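Local structure of uncharacterized protein (Bacteroides ovatus, 4IPB) at residues S10-M15 against V22-D27; A79-D84 against I109-F114; L113-T116 against I120-K123. The protein is of unknown function but belongs to the PepSY-like, putative beta-lactamase-inhibitor-like family and folds as a long antiparallel sheet with helices packed against it. All coordinates share one frame; numbering follows the deposited sequence.

Contact 1: S10-M15 against V22-D27; sequences STFKKM and VAWSQD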
ATOM      1  N   SER A  10      -0.016  -5.678 -20.942  1.00 15.24           N
ATOM      2  CA  SER A  10       0.767  -6.882 -21.226  0.70 15.92           C
ATOM      3  C   SER A  10       1.557  -7.327 -19.997  1.00 14.80           C
ATOM      4  O   SER A  10       1.552  -8.522 -19.594  1.00 15.35           O
ATOM      5  CB  SER A  10       1.740  -6.598 -22.366  0.70 16.38           C
ATOM      6  OG  SER A  10       2.524  -7.746 -22.653  0.70 17.29           O
ATOM      7  N   THR A  11       2.211  -6.373 -19.356  1.00 13.35           N
ATOM      8  CA  THR A  11       2.994  -6.723 -18.158  1.00 12.93           C
ATOM      9  C   THR A  11       2.051  -7.155 -17.056  1.00 12.20           C
ATOM     10  O   THR A  11       2.295  -8.154 -16.347  1.00 11.88           O
ATOM     11  CB  THR A  11       3.817  -5.545 -17.668  1.00 13.51           C
ATOM     12  OG1 THR A  11       4.675  -5.139 -18.733  1.00 14.01           O
ATOM     13  CG2 THR A  11       4.644  -5.990 -16.491  1.00 13.53           C
ATOM     14  N   PHE A  12       0.904  -6.447 -16.925  1.00 12.24           N
ATOM     15  CA  PHE A  12      -0.040  -6.764 -15.855  1.00 11.95           C
ATOM     16  C   PHE A  12      -0.567  -8.185 -16.009  1.00 12.55           C
ATOM     17  O   PHE A  12      -0.706  -8.921 -15.026  1.00 12.10           O
ATOM     18  CB  PHE A  12      -1.187  -5.753 -15.789  1.00 12.31           C
ATOM     19  CG  PHE A  12      -2.220  -6.106 -14.777  1.00 12.27           C
ATOM     20  CD1 PHE A  12      -2.013  -5.844 -13.438  1.00 12.04           C
ATOM     21  CD2 PHE A  12      -3.368  -6.786 -15.162  1.00 13.44           C
ATOM     22  CE1 PHE A  12      -2.995  -6.194 -12.512  1.00 12.73           C
ATOM     23  CE2 PHE A  12      -4.298  -7.158 -14.251  1.00 13.24           C
ATOM     24  CZ  PHE A  12      -4.097  -6.849 -12.903  1.00 13.08           C
ATOM     25  N   LYS A  13      -0.876  -8.561 -17.229  1.00 13.64           N
ATOM     26  CA  LYS A  13      -1.426  -9.889 -17.523  1.00 15.87           C
ATOM     27  C   LYS A  13      -0.405 -10.978 -17.203  1.00 15.21           C
ATOM     28  O   LYS A  13      -0.784 -12.079 -16.797  1.00 16.22           O
ATOM     29  CB  LYS A  13      -1.882  -9.975 -18.972  1.00 18.56           C
ATOM     30  CG  LYS A  13      -2.511 -11.306 -19.385  1.00 24.72           C
ATOM     31  CD  LYS A  13      -3.907 -11.395 -18.805  1.00 29.42           C
ATOM     32  CE  LYS A  13      -4.660 -12.660 -19.156  1.00 35.18           C
ATOM     33  NZ  LYS A  13      -5.944 -12.519 -18.406  1.00 37.55           N
ATOM     34  N   LYS A  14       0.883 -10.692 -17.340  1.00 14.74           N
ATOM     35  CA  LYS A  14       1.904 -11.650 -16.894  1.00 14.77           C
ATOM     36  C   LYS A  14       2.006 -11.782 -15.368  1.00 13.28           C
ATOM     37  O   LYS A  14       2.146 -12.922 -14.844  1.00 13.67           O
ATOM     38  CB  LYS A  14       3.239 -11.288 -17.480  1.00 16.31           C
ATOM     39  CG  LYS A  14       3.246 -11.447 -18.995  1.00 20.03           C
ATOM     40  CD  LYS A  14       4.634 -11.213 -19.525  1.00 25.76           C
ATOM     41  CE  LYS A  14       4.635 -11.585 -20.984  1.00 29.81           C
ATOM     42  NZ  LYS A  14       4.185 -10.398 -21.752  1.00 31.97           N
HETATM   43  N   MSE A  15       1.860 -10.667 -14.662  1.00 12.16           N
HETATM   44  CA  MSE A  15       1.909 -10.667 -13.191  1.00 11.86           C
HETATM   45  C   MSE A  15       0.687 -11.328 -12.572  1.00 12.93           C
HETATM   46  O   MSE A  15       0.798 -12.016 -11.546  1.00 15.29           O
HETATM   47  CB  MSE A  15       2.054  -9.245 -12.658  1.00 11.61           C
HETATM   48  CG  MSE A  15       3.382  -8.670 -13.007  1.00 10.78           C
HETATM   49 SE   MSE A  15       3.607  -6.913 -12.220  0.75  9.67          SE
HETATM   50  CE  MSE A  15       3.837  -7.325 -10.442  1.00  9.92           C
ATOM     51  N   VAL A  22     -10.740  -5.582 -12.953  1.00 20.42           N
ATOM     52  CA  VAL A  22      -9.637  -4.644 -12.697  1.00 17.47           C
ATOM     53  C   VAL A  22     -10.086  -3.246 -13.099  1.00 17.42           C
ATOM     54  O   VAL A  22     -10.613  -3.047 -14.232  1.00 18.86           O
ATOM     55  CB  VAL A  22      -8.408  -5.006 -13.530  1.00 16.83           C
ATOM     56  CG1 VAL A  22      -7.224  -4.084 -13.256  1.00 16.41           C
ATOM     57  CG2 VAL A  22      -8.047  -6.438 -13.264  1.00 16.83           C
ATOM     58  N   ALA A  23      -9.856  -2.300 -12.200  1.00 16.70           N
ATOM     59  CA  ALA A  23     -10.174  -0.884 -12.413  1.00 17.11           C
ATOM     60  C   ALA A  23      -8.867  -0.142 -12.583  1.00 15.74           C
ATOM     61  O   ALA A  23      -8.042  -0.154 -11.645  1.00 14.59           O
ATOM     62  CB  ALA A  23     -10.897  -0.322 -11.198  1.00 18.07           C
ATOM     63  N   TRP A  24      -8.671   0.486 -13.747  1.00 15.73           N
ATOM     64  CA  TRP A  24      -7.426   1.210 -14.053  1.00 15.05           C
ATOM     65  C   TRP A  24      -7.616   2.746 -13.936  1.00 15.84           C
ATOM     66  O   TRP A  24      -8.625   3.300 -14.313  1.00 16.76           O
ATOM     67  CB  TRP A  24      -6.965   0.900 -15.463  1.00 15.14           C
ATOM     68  CG  TRP A  24      -6.449  -0.456 -15.679  1.00 14.09           C
ATOM     69  CD1 TRP A  24      -7.142  -1.532 -16.115  1.00 14.36           C
ATOM     70  CD2 TRP A  24      -5.092  -0.861 -15.551  1.00 13.04           C
ATOM     71  NE1 TRP A  24      -6.285  -2.609 -16.246  1.00 13.81           N
ATOM     72  CE2 TRP A  24      -5.021  -2.219 -15.892  1.00 12.84           C
ATOM     73  CE3 TRP A  24      -3.902  -0.191 -15.161  1.00 12.51           C
ATOM     74  CZ2 TRP A  24      -3.793  -2.912 -15.931  1.00 12.18           C
ATOM     75  CZ3 TRP A  24      -2.703  -0.903 -15.154  1.00 12.24           C
ATOM     76  CH2 TRP A  24      -2.679  -2.238 -15.517  1.00 11.96           C
ATOM     77  N   SER A  25      -6.573   3.406 -13.453  1.00 15.33           N
ATOM     78  CA  SER A  25      -6.478   4.867 -13.377  1.00 15.90           C
ATOM     79  C   SER A  25      -5.032   5.272 -13.555  1.00 16.18           C
ATOM     80  O   SER A  25      -4.164   4.396 -13.664  1.00 14.78           O
ATOM     81  CB  SER A  25      -6.958   5.339 -11.992  1.00 16.13           C
ATOM     82  OG  SER A  25      -6.114   4.772 -10.955  1.00 14.97           O
ATOM     83  N   GLN A  26      -4.764   6.582 -13.589  1.00 17.11           N
ATOM     84  CA  GLN A  26      -3.373   7.043 -13.576  1.00 17.92           C
ATOM     85  C   GLN A  26      -3.196   8.257 -12.690  1.00 17.84           C
ATOM     86  O   GLN A  26      -4.150   8.988 -12.411  1.00 19.24           O
ATOM     87  CB  GLN A  26      -2.861   7.314 -15.014  1.00 20.74           C
ATOM     88  CG  GLN A  26      -3.474   8.466 -15.765  1.00 25.28           C
ATOM     89  CD  GLN A  26      -2.781   8.689 -17.134  1.00 28.31           C
ATOM     90  OE1 GLN A  26      -1.776   9.425 -17.246  1.00 32.46           O
ATOM     91  NE2 GLN A  26      -3.309   8.077 -18.149  1.00 25.15           N
ATOM     92  N   ASP A  27      -1.954   8.451 -12.214  1.00 17.94           N
ATOM     93  CA  ASP A  27      -1.595   9.541 -11.289  1.00 19.46           C
ATOM     94  C   ASP A  27      -0.126   9.816 -11.460  1.00 19.62           C
ATOM     95  O   ASP A  27       0.674   8.878 -11.382  1.00 17.66           O
ATOM     96  CB  ASP A  27      -1.888   9.105  -9.855  1.00 21.32           C
ATOM     97  CG  ASP A  27      -1.811  10.243  -8.812  1.00 27.85           C
ATOM     98  OD1 ASP A  27      -1.873  11.424  -9.185  1.00 37.48           O
ATOM     99  OD2 ASP A  27      -1.704   9.907  -7.615  1.00 38.58           O
TER
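Helix 6-15 packs onto the edge of the antiparallel sheet through Phe-12, whose ring meets Trp-24 on strand 23-27, one of the two outermost strands, and Val-22. Phe-12 and Trp-24 are both buried, and the two segments cover 137 Å² of each other, both sides summed. The aromatic pair is T-shaped: the six-membered ring of Trp-24 presents its edge to the face of Phe-12, with centroids 5.3 Å apart and planes at 74°. Trp-24 CZ2 is the atom over that face, 3.7 Å from Phe-12 CG. Phe-12 CB in turn lies in the plane of the indole, 3.8 Å from Trp-24 CH2, so the benzo edge abuts the root of the phenylalanine as well as its ring. With CG anti to the backbone N (chi1 176°), Phe-12 extends from the helix toward the strand, and this helix-on-sheet packing links two elements separated by a short connection without helix or strand. The far end of the ring reaches Val-22, where Phe-12 CE2 lies 3.9 Å from Val-22 CG2, the branch anti to the carbonyl carbon. The two side chains approach from opposite directions. Phe-35 makes a further edge-to-face pair with Phe-12, while Ala-33 on strand 30-37 touches Phe-12, Val-22 and Trp-24 alike.

Contact 2: A79-D84 against I109-F114; sequences ANWVVD and IKYQLF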
ATOM      1  N   ALA A  79       0.826   1.462  20.178  1.00 22.96           N
ATOM      2  CA  ALA A  79       0.409   0.098  20.592  1.00 23.67           C
ATOM      3  C   ALA A  79      -1.069  -0.023  20.938  1.00 26.17           C
ATOM      4  O   ALA A  79      -1.684  -1.021  20.599  1.00 25.76           O
ATOM      5  CB  ALA A  79       1.281  -0.400  21.749  1.00 24.76           C
ATOM      6  N   ASN A  80      -1.640   0.998  21.571  1.00 26.77           N
ATOM      7  CA  ASN A  80      -3.035   0.955  21.978  1.00 30.82           C
ATOM      8  C   ASN A  80      -4.012   1.733  21.090  1.00 27.95           C
ATOM      9  O   ASN A  80      -5.186   1.874  21.427  1.00 29.48           O
ATOM     10  CB  ASN A  80      -3.142   1.436  23.433  1.00 36.96           C
ATOM     11  CG  ASN A  80      -2.368   0.541  24.400  1.00 41.92           C
ATOM     12  OD1 ASN A  80      -2.384  -0.680  24.276  1.00 42.62           O
ATOM     13  ND2 ASN A  80      -1.664   1.149  25.340  1.00 49.86           N
ATOM     14  N   TRP A  81      -3.548   2.202  19.945  1.00 25.17           N
ATOM     15  CA  TRP A  81      -4.393   2.910  19.000  1.00 24.77           C
ATOM     16  C   TRP A  81      -5.247   1.905  18.186  1.00 24.47           C
ATOM     17  O   TRP A  81      -4.916   0.720  18.122  1.00 24.47           O
ATOM     18  CB  TRP A  81      -3.493   3.769  18.083  1.00 23.75           C
ATOM     19  CG  TRP A  81      -3.003   5.040  18.763  1.00 24.07           C
ATOM     20  CD1 TRP A  81      -2.381   5.148  19.961  1.00 24.86           C
ATOM     21  CD2 TRP A  81      -3.112   6.358  18.244  1.00 23.12           C
ATOM     22  NE1 TRP A  81      -2.110   6.476  20.247  1.00 24.63           N
ATOM     23  CE2 TRP A  81      -2.572   7.241  19.210  1.00 24.53           C
ATOM     24  CE3 TRP A  81      -3.674   6.892  17.079  1.00 23.60           C
ATOM     25  CZ2 TRP A  81      -2.533   8.622  19.014  1.00 24.71           C
ATOM     26  CZ3 TRP A  81      -3.669   8.256  16.909  1.00 25.05           C
ATOM     27  CH2 TRP A  81      -3.078   9.104  17.865  1.00 25.88           C
ATOM     28  N   VAL A  82      -6.302   2.398  17.548  1.00 23.79           N
ATOM     29  CA  VAL A  82      -7.182   1.590  16.700  1.00 23.65           C
ATOM     30  C   VAL A  82      -6.587   1.493  15.321  1.00 21.98           C
ATOM     31  O   VAL A  82      -6.202   2.512  14.706  1.00 20.61           O
ATOM     32  CB  VAL A  82      -8.579   2.230  16.559  1.00 24.99           C
ATOM     33  CG1 VAL A  82      -9.449   1.461  15.568  1.00 25.70           C
ATOM     34  CG2 VAL A  82      -9.252   2.296  17.917  1.00 28.23           C
ATOM     35  N   VAL A  83      -6.474   0.263  14.825  1.00 21.49           N
ATOM     36  CA  VAL A  83      -5.788   0.073  13.571  1.00 20.83           C
ATOM     37  C   VAL A  83      -6.839   0.103  12.466  1.00 21.33           C
ATOM     38  O   VAL A  83      -7.722  -0.767  12.422  1.00 22.93           O
ATOM     39  CB  VAL A  83      -5.014  -1.239  13.573  1.00 20.71           C
ATOM     40  CG1 VAL A  83      -4.491  -1.512  12.191  1.00 19.86           C
ATOM     41  CG2 VAL A  83      -3.858  -1.141  14.547  1.00 21.43           C
ATOM     42  N   ASP A  84      -6.794   1.118  11.621  1.00 20.40           N
ATOM     43  CA  ASP A  84      -7.762   1.263  10.532  1.00 22.03           C
ATOM     44  C   ASP A  84      -7.410   0.459   9.292  1.00 20.31           C
ATOM     45  O   ASP A  84      -8.314  -0.045   8.604  1.00 20.23           O
ATOM     46  CB  ASP A  84      -7.894   2.714  10.091  1.00 23.10           C
ATOM     47  CG  ASP A  84      -8.564   3.592  11.145  1.00 29.51           C
ATOM     48  OD1 ASP A  84      -9.096   3.088  12.173  1.00 31.90           O
ATOM     49  OD2 ASP A  84      -8.556   4.822  10.921  1.00 35.18           O
ATOM     50  N   ILE A 109      -8.213  12.173  14.694  1.00 29.31           N
ATOM     51  CA  ILE A 109      -6.783  12.170  14.363  1.00 28.99           C
ATOM     52  C   ILE A 109      -6.398  10.816  13.730  1.00 26.49           C
ATOM     53  O   ILE A 109      -6.760   9.771  14.257  1.00 26.21           O
ATOM     54  CB  ILE A 109      -5.921  12.478  15.614  1.00 33.90           C
ATOM     55  CG1 ILE A 109      -4.459  12.575  15.227  1.00 34.88           C
ATOM     56  CG2 ILE A 109      -6.132  11.469  16.756  1.00 40.25           C
ATOM     57  CD1 ILE A 109      -4.173  13.888  14.566  1.00 40.55           C
ATOM     58  N   LYS A 110      -5.694  10.831  12.596  1.00 23.68           N
ATOM     59  CA  LYS A 110      -5.216   9.612  11.968  1.00 20.99           C
ATOM     60  C   LYS A 110      -3.731   9.792  11.594  1.00 19.28           C
ATOM     61  O   LYS A 110      -3.358  10.867  11.087  1.00 19.33           O
ATOM     62  CB  LYS A 110      -5.946   9.325  10.647  1.00 22.50           C
ATOM     63  CG  LYS A 110      -7.457   9.337  10.674  1.00 27.33           C
ATOM     64  CD  LYS A 110      -7.975   8.048  11.197  1.00 30.19           C
ATOM     65  CE  LYS A 110      -9.495   8.038  11.221  1.00 33.97           C
ATOM     66  NZ  LYS A 110      -9.923   6.966  12.148  1.00 33.70           N
ATOM     67  N   TYR A 111      -2.908   8.776  11.855  1.00 17.85           N
ATOM     68  CA  TYR A 111      -1.524   8.761  11.409  1.00 16.50           C
ATOM     69  C   TYR A 111      -1.227   7.529  10.565  1.00 15.82           C
ATOM     70  O   TYR A 111      -1.802   6.477  10.818  1.00 16.09           O
ATOM     71  CB  TYR A 111      -0.538   8.724  12.583  1.00 16.53           C
ATOM     72  CG  TYR A 111      -0.627   9.916  13.496  1.00 17.32           C
ATOM     73  CD1 TYR A 111      -0.166  11.168  13.065  1.00 17.43           C
ATOM     74  CD2 TYR A 111      -1.043   9.782  14.800  1.00 18.46           C
ATOM     75  CE1 TYR A 111      -0.268  12.274  13.894  1.00 18.54           C
ATOM     76  CE2 TYR A 111      -1.107  10.879  15.644  1.00 19.61           C
ATOM     77  CZ  TYR A 111      -0.740  12.109  15.172  1.00 19.53           C
ATOM     78  OH  TYR A 111      -0.841  13.145  16.075  1.00 21.60           O
ATOM     79  N   GLN A 112      -0.386   7.702   9.562  1.00 14.49           N
ATOM     80  CA  GLN A 112       0.271   6.577   8.894  1.00 14.02           C
ATOM     81  C   GLN A 112       1.621   6.343   9.538  1.00 13.51           C
ATOM     82  O   GLN A 112       2.397   7.298   9.715  1.00 13.40           O
ATOM     83  CB  GLN A 112       0.545   6.818   7.409  1.00 15.00           C
ATOM     84  CG  GLN A 112      -0.680   6.726   6.538  1.00 16.11           C
ATOM     85  CD  GLN A 112      -0.341   7.074   5.106  1.00 17.64           C
ATOM     86  OE1 GLN A 112       0.325   8.055   4.860  1.00 18.37           O
ATOM     87  NE2 GLN A 112      -0.792   6.254   4.145  1.00 18.92           N
ATOM     88  N   LEU A 113       1.865   5.080   9.869  1.00 12.76           N
ATOM     89  CA  LEU A 113       3.103   4.629  10.483  1.00 12.67           C
ATOM     90  C   LEU A 113       3.810   3.809   9.433  1.00 12.42           C
ATOM     91  O   LEU A 113       3.233   2.894   8.902  1.00 12.70           O
ATOM     92  CB  LEU A 113       2.799   3.759  11.720  1.00 13.42           C
ATOM     93  CG  LEU A 113       1.775   4.229  12.719  1.00 14.35           C
ATOM     94  CD1 LEU A 113       1.603   3.217  13.838  1.00 15.12           C
ATOM     95  CD2 LEU A 113       2.137   5.599  13.192  1.00 14.45           C
ATOM     96  N   PHE A 114       5.056   4.155   9.100  1.00 12.18           N
ATOM     97  CA  PHE A 114       5.880   3.474   8.071  1.00 12.21           C
ATOM     98  C   PHE A 114       6.962   2.622   8.735  1.00 12.59           C
ATOM     99  O   PHE A 114       7.953   3.177   9.298  1.00 12.90           O
ATOM    100  CB  PHE A 114       6.521   4.520   7.180  1.00 12.38           C
ATOM    101  CG  PHE A 114       5.512   5.351   6.381  1.00 12.23           C
ATOM    102  CD1 PHE A 114       4.835   6.379   6.975  1.00 13.30           C
ATOM    103  CD2 PHE A 114       5.373   5.155   5.010  1.00 13.69           C
ATOM    104  CE1 PHE A 114       3.938   7.160   6.243  1.00 13.34           C
ATOM    105  CE2 PHE A 114       4.511   5.935   4.274  1.00 12.86           C
ATOM    106  CZ  PHE A 114       3.757   6.935   4.903  1.00 13.23           C
TER
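Strand 82-84 and strand 109-114 do not pair directly: their closest CA atoms, in Asp-84 and Lys-110, are 8.8 Å apart, and strand 97-104 runs between them, bonded through its backbone to Val-82 and Asp-84 on one flank and to Tyr-111 on the other. Side chains bridge this gap. Trp-81, just ahead of its strand, brings the outer benzo corner of the indole to the edge of Tyr-111, with Trp-81 CH2 3.5 Å from Tyr-111 CE2 and close to the plane of the phenol. The planes are inclined at 46°, so the pair is oblique, neither a stack nor a T. The same CH2 of Trp-81 is 4.0 Å from Ile-109 CG2, extending the apolar patch. Elsewhere in the contact, Asp-84 OD2 accepts from Lys-110 NZ at 2.8 Å through its syn lone pair, the side of the other oxygen, in a salt bridge. A bend at chi2 (-81°) turns the lysine chain toward the acid, and Lys-110 CD comes within 3.3 Å of Asp-84 OD2. Such cross-strand contacts between next-but-one neighbours, aromatic at one place and ionic at another, belong to the surface of a continuous antiparallel sheet, here within the PepSY-like family region.

Contact 3: L113-T116 against I120-K123; sequences LFYT and ILLK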
ATOM      1  N   LEU A 113       1.865   5.080   9.869  1.00 12.76           N
ATOM      2  CA  LEU A 113       3.103   4.629  10.483  1.00 12.67           C
ATOM      3  C   LEU A 113       3.810   3.809   9.433  1.00 12.42           C
ATOM      4  O   LEU A 113       3.233   2.894   8.902  1.00 12.70           O
ATOM      5  CB  LEU A 113       2.799   3.759  11.720  1.00 13.42           C
ATOM      6  CG  LEU A 113       1.775   4.229  12.719  1.00 14.35           C
ATOM      7  CD1 LEU A 113       1.603   3.217  13.838  1.00 15.12           C
ATOM      8  CD2 LEU A 113       2.137   5.599  13.192  1.00 14.45           C
ATOM      9  N   PHE A 114       5.056   4.155   9.100  1.00 12.18           N
ATOM     10  CA  PHE A 114       5.880   3.474   8.071  1.00 12.21           C
ATOM     11  C   PHE A 114       6.962   2.622   8.735  1.00 12.59           C
ATOM     12  O   PHE A 114       7.953   3.177   9.298  1.00 12.90           O
ATOM     13  CB  PHE A 114       6.521   4.520   7.180  1.00 12.38           C
ATOM     14  CG  PHE A 114       5.512   5.351   6.381  1.00 12.23           C
ATOM     15  CD1 PHE A 114       4.835   6.379   6.975  1.00 13.30           C
ATOM     16  CD2 PHE A 114       5.373   5.155   5.010  1.00 13.69           C
ATOM     17  CE1 PHE A 114       3.938   7.160   6.243  1.00 13.34           C
ATOM     18  CE2 PHE A 114       4.511   5.935   4.274  1.00 12.86           C
ATOM     19  CZ  PHE A 114       3.757   6.935   4.903  1.00 13.23           C
ATOM     20  N   TYR A 115       6.760   1.305   8.687  1.00 12.13           N
ATOM     21  CA  TYR A 115       7.645   0.348   9.291  1.00 12.57           C
ATOM     22  C   TYR A 115       8.470  -0.399   8.229  1.00 12.33           C
ATOM     23  O   TYR A 115       7.949  -0.766   7.175  1.00 12.14           O
ATOM     24  CB  TYR A 115       6.865  -0.738  10.087  1.00 13.01           C
ATOM     25  CG  TYR A 115       6.366  -0.267  11.424  1.00 13.92           C
ATOM     26  CD1 TYR A 115       7.163  -0.381  12.525  1.00 15.51           C
ATOM     27  CD2 TYR A 115       5.074   0.255  11.577  1.00 14.87           C
ATOM     28  CE1 TYR A 115       6.733   0.049  13.775  1.00 16.66           C
ATOM     29  CE2 TYR A 115       4.631   0.700  12.825  1.00 15.77           C
ATOM     30  CZ  TYR A 115       5.458   0.579  13.902  1.00 17.05           C
ATOM     31  OH  TYR A 115       5.068   1.010  15.152  1.00 22.25           O
ATOM     32  N   THR A 116       9.689  -0.713   8.600  1.00 12.79           N
ATOM     33  CA  THR A 116      10.498  -1.618   7.801  1.00 12.81           C
ATOM     34  C   THR A 116      10.110  -3.037   8.172  1.00 13.37           C
ATOM     35  O   THR A 116       9.553  -3.311   9.269  1.00 13.77           O
ATOM     36  CB  THR A 116      12.024  -1.440   8.033  1.00 13.68           C
ATOM     37  OG1 THR A 116      12.393  -1.968   9.307  1.00 14.02           O
ATOM     38  CG2 THR A 116      12.466   0.039   7.931  1.00 13.72           C
ATOM     39  N   ILE A 120      11.468  -1.450  12.234  1.00 16.34           N
ATOM     40  CA  ILE A 120      11.891  -0.077  12.557  1.00 16.14           C
ATOM     41  C   ILE A 120      10.797   0.882  12.095  1.00 15.12           C
ATOM     42  O   ILE A 120      10.357   0.818  10.957  1.00 14.75           O
ATOM     43  CB  ILE A 120      13.247   0.271  11.908  1.00 17.10           C
ATOM     44  CG1 ILE A 120      14.334  -0.708  12.365  1.00 19.54           C
ATOM     45  CG2 ILE A 120      13.580   1.730  12.186  1.00 17.47           C
ATOM     46  CD1 ILE A 120      14.591  -0.765  13.828  1.00 22.85           C
ATOM     47  N   LEU A 121      10.369   1.767  12.988  1.00 14.89           N
ATOM     48  CA  LEU A 121       9.454   2.814  12.634  1.00 14.14           C
ATOM     49  C   LEU A 121      10.260   3.949  12.040  1.00 14.06           C
ATOM     50  O   LEU A 121      10.940   4.648  12.763  1.00 14.47           O
ATOM     51  CB  LEU A 121       8.615   3.297  13.831  1.00 15.09           C
ATOM     52  CG  LEU A 121       7.610   4.410  13.572  1.00 14.96           C
ATOM     53  CD1 LEU A 121       6.631   4.051  12.444  1.00 14.26           C
ATOM     54  CD2 LEU A 121       6.841   4.757  14.859  1.00 16.11           C
ATOM     55  N   LEU A 122      10.206   4.105  10.723  1.00 13.54           N
ATOM     56  CA  LEU A 122      11.018   5.084  10.018  1.00 14.99           C
ATOM     57  C   LEU A 122      10.470   6.531  10.176  1.00 14.08           C
ATOM     58  O   LEU A 122      11.220   7.480  10.262  1.00 13.83           O
ATOM     59  CB  LEU A 122      11.070   4.715   8.498  1.00 17.71           C
ATOM     60  CG  LEU A 122      12.067   3.601   8.117  1.00 20.61           C
ATOM     61  CD1 LEU A 122      11.943   3.390   6.611  1.00 25.69           C
ATOM     62  CD2 LEU A 122      13.479   3.863   8.538  1.00 23.72           C
ATOM     63  N   LYS A 123       9.159   6.647  10.102  1.00 13.45           N
ATOM     64  CA  LYS A 123       8.468   7.933  10.064  1.00 13.58           C
ATOM     65  C   LYS A 123       6.973   7.722  10.221  1.00 13.16           C
ATOM     66  O   LYS A 123       6.498   6.610  10.086  1.00 12.50           O
ATOM     67  CB  LYS A 123       8.742   8.645   8.742  1.00 14.30           C
ATOM     68  CG  LYS A 123       8.170   7.941   7.538  1.00 14.47           C
ATOM     69  CD  LYS A 123       8.493   8.676   6.256  1.00 16.44           C
ATOM     70  CE  LYS A 123       7.864   7.971   5.061  1.00 19.75           C
ATOM     71  NZ  LYS A 123       8.142   8.790   3.865  1.00 23.76           N
TER
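This is a beta-hairpin contact, in which the end of strand 107-115 and Thr-116 just beyond it bond to Ile-120 and the start of strand 121-126, one of the two outermost strands of the sheet. Beside the turn, Thr-116 N donates to Ile-120 O at 2.9 Å, in the carbonyl plane. The return bond uses a side chain: Ile-120 N donates to Thr-116 OG1 at 3.1 Å, and chi1 of 73° sets that hydroxyl between the threonine's own N and carbonyl carbon. Farther on, Phe-114 O accepts from Leu-122 N at 2.8 Å, whereas Phe-114 N donates to Lys-123 O at 3.0 Å. Two residues thus stand opposite one, a beta bulge, and the helical backbone of Leu-122 followed by an extended Lys-123 is that of the classic type. The axes of the short segments 113-115 and 121-123 lie at 129°, consistent with this irregularity. Tyr-115 and Leu-121 form a non-hydrogen-bonded pair, in which Leu-121 CD1 makes a CH-pi contact over the phenol face, 4.0 Å from the centroid. Lys-123 runs extended across the Phe-114 ring, placing CE 3.7 Å from its centroid and NZ 4.7 Å away in a cation-pi contact over the same face.

All three contacts involve the same antiparallel sheet, but contact 1 lies across the chain's centre from the other two, its centre about 30 Å from that of contact 2 and 28 Å from that of contact 3. Contact 1 is buried and wholly apolar, joining a helix to one outermost strand. Contact 2, at the surface, combines aromatic packing with a salt bridge over an intervening strand. Partly buried contact 3 joins sequential neighbours at the opposite border of the sheet, and there backbone hydrogen bonds dominate. Contacts 2 and 3 share strand 107-115 and overlap at Leu-113 and Phe-114; their centres are about 12 Å apart.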